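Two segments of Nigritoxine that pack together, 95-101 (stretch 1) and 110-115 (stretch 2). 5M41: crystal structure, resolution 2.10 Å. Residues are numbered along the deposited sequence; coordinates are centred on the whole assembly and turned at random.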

# COMPACT_ATOMS: atom_id res chain seq x y z
N SER A 95 17.98 44.03 39.30
CA SER A 95 16.67 44.07 39.95
C SER A 95 16.19 42.69 40.43
O SER A 95 16.44 41.66 39.79
N LYS A 96 15.50 42.69 41.56
CA LYS A 96 14.81 41.51 42.05
C LYS A 96 13.37 41.45 41.54
O LYS A 96 12.62 40.56 41.88
N THR A 97 12.98 42.41 40.72
CA THR A 97 11.62 42.40 40.18
C THR A 97 11.70 42.28 38.67
O THR A 97 12.74 42.55 38.09
N GLY A 98 10.59 41.88 38.06
CA GLY A 98 10.52 41.56 36.64
C GLY A 98 9.61 40.36 36.41
O GLY A 98 8.56 40.25 37.04
N ILE A 99 10.02 39.46 35.51
CA ILE A 99 9.13 38.41 35.03
C ILE A 99 9.76 37.03 35.19
O ILE A 99 10.87 36.80 34.71
N LEU A 100 9.04 36.14 35.88
CA LEU A 100 9.41 34.76 36.04
C LEU A 100 8.78 33.98 34.90
O LEU A 100 7.57 34.05 34.72
N VAL A 101 9.60 33.27 34.13
CA VAL A 101 9.10 32.44 33.02
C VAL A 101 9.16 30.95 33.40
O VAL A 101 10.17 30.50 33.96
N TYR A 110 4.28 32.98 32.16
CA TYR A 110 5.02 34.12 32.72
C TYR A 110 4.23 34.71 33.87
O TYR A 110 3.00 34.76 33.83
N THR A 111 4.94 35.13 34.91
CA THR A 111 4.33 35.72 36.08
C THR A 111 5.08 36.99 36.40
O THR A 111 6.32 37.01 36.42
N ASN A 112 4.34 38.07 36.62
CA ASN A 112 4.94 39.32 37.05
C ASN A 112 5.36 39.24 38.50
O ASN A 112 4.53 39.02 39.37
N ILE A 113 6.65 39.37 38.75
CA ILE A 113 7.13 39.41 40.11
C ILE A 113 7.40 40.89 40.41
O ILE A 113 8.38 41.47 39.92
N GLN A 114 6.51 41.49 41.20
CA GLN A 114 6.66 42.90 41.61
C GLN A 114 7.19 43.06 43.03
O GLN A 114 7.69 44.12 43.40
N GLN A 115 7.08 42.01 43.84
CA GLN A 115 7.56 42.04 45.22
C GLN A 115 7.87 40.63 45.69
O GLN A 115 7.33 39.67 45.14

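What sets the frame on which the side chains pack? Strands 98-101 and 110-113 run antiparallel, joined by two pairs of backbone hydrogen bonds. Gly98 N donates to Ile113 O at 2.9 Å and Ile113 N to Gly98 O at 2.7 Å; Leu100 N reaches Thr111 O at 2.9 Å and Thr111 N reaches Leu100 O at 2.8 Å. Because side chains alternate along a strand, Leu100, Thr111 and Ile113 share one face of this ladder, while Ile99, Val101, Tyr110 and Asn112 occupy the other.

How does Ile113, which has the most surface covered by the opposite stretch, find its packing partners? Its cross-strand partner is Gly98, which has no side chain, so its apolar contact runs diagonally to Leu100: Ile113 CG1 lies 3.9 Å from Leu100 CB. Ile113 has chi1 and chi2 both m, and its other branch passes the loop, with CG2 4.1 Å from Lys96 O. The phi of Gly98, 141°, belongs to a conformation in which a CB would jam against the carbonyl oxygen of the preceding residue. Just before the strand, Thr97 (chi1 p) lays its CB 3.3 Å from Ile113 O and its CG2 3.4 Å from Gln114 O, while its backbone N donates to Ser95 OG at 2.9 Å.

What does Leu100 add on the same face? It is buried, with chi1 t and chi2 p, and besides meeting Ile113 it sits across from Thr111, their CB atoms 4.5 Å apart. Thr111 adopts chi1 m, and its hydroxyl joins a water-mediated link: water 1 accepts from Thr111 OG1 at 2.7 Å and donates to Leu100 O at 2.9 Å. That carbonyl thus serves both the ladder and the water, and it also receives a CA-H...O contact from Tyr110 CA at 3.2 Å.

Which contacts close the other face, where Tyr110 is the most covered residue? Tyr110 packs through the base of its side chain: its CB lies 3.7 Å from Ile99 CG2 and, more loosely, 4.5 Å from Val101 CG2. With chi1 p, the ring leads away from stretch 1, and its OH is hydrogen-bonded elsewhere in the structure. Ile99 (chi1 m, chi2 t) also meets Asn112, its CG1 3.7 Å from Asn112 OD1. Asn112, likewise chi1 m, brings the end of its side chain nearer to stretch 1, so Ile99 touches an apolar neighbour on the diagonal and a polar one directly across.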

# COMPACT_ATOMS: atom_id res chain seq x y z
CB SER A 95 15.63 44.70 39.03
OG SER A 95 14.35 44.70 39.64
CB LYS A 96 14.82 41.52 43.58
CG LYS A 96 16.19 41.31 44.18
CD LYS A 96 16.16 41.68 45.66
CE LYS A 96 17.23 40.94 46.46
NZ LYS A 96 18.59 41.12 45.89
CB THR A 97 10.81 43.65 40.60
OG1 THR A 97 11.34 44.82 39.96
CG2 THR A 97 10.86 43.85 42.10
CB ILE A 99 8.73 38.65 33.55
CG1 ILE A 99 7.91 39.96 33.42
CG2 ILE A 99 7.95 37.46 33.00
CD1 ILE A 99 7.43 40.24 32.01
CB LEU A 100 8.88 34.22 37.38
CG LEU A 100 9.03 32.71 37.57
CD1 LEU A 100 10.52 32.33 37.65
CD2 LEU A 100 8.31 32.29 38.83
CB VAL A 101 9.87 32.73 31.72
CG1 VAL A 101 9.38 31.82 30.59
CG2 VAL A 101 9.69 34.22 31.32
CB TYR A 110 5.32 35.19 31.66
CG TYR A 110 4.07 35.81 31.05
CD1 TYR A 110 3.56 37.01 31.53
CD2 TYR A 110 3.42 35.18 29.99
CE1 TYR A 110 2.41 37.57 30.97
CE2 TYR A 110 2.28 35.73 29.42
CZ TYR A 110 1.77 36.92 29.91
OH TYR A 110 0.63 37.45 29.34
CB THR A 111 4.44 34.76 37.28
OG1 THR A 111 4.00 33.47 36.86
CG2 THR A 111 3.58 35.25 38.47
CB ASN A 112 3.97 40.47 36.82
CG ASN A 112 3.68 40.69 35.36
OD1 ASN A 112 4.58 41.02 34.59
ND2 ASN A 112 2.44 40.47 34.95
CB ILE A 113 8.40 38.57 40.30
CG1 ILE A 113 8.17 37.10 39.88
CG2 ILE A 113 8.95 38.71 41.72
CD1 ILE A 113 7.12 36.34 40.70
CB GLN A 114 5.32 43.63 41.47
CG GLN A 114 4.72 43.54 40.07
CD GLN A 114 3.27 43.97 40.04
OE1 GLN A 114 2.78 44.63 40.97
NE2 GLN A 114 2.56 43.59 38.97
CB GLN A 115 6.51 42.68 46.15
CG GLN A 115 5.17 41.94 46.18
CD GLN A 115 4.10 42.73 46.93
OE1 GLN A 115 4.34 43.27 47.99
NE2 GLN A 115 2.91 42.81 46.35
O HOH W 1 5.71 31.97 35.47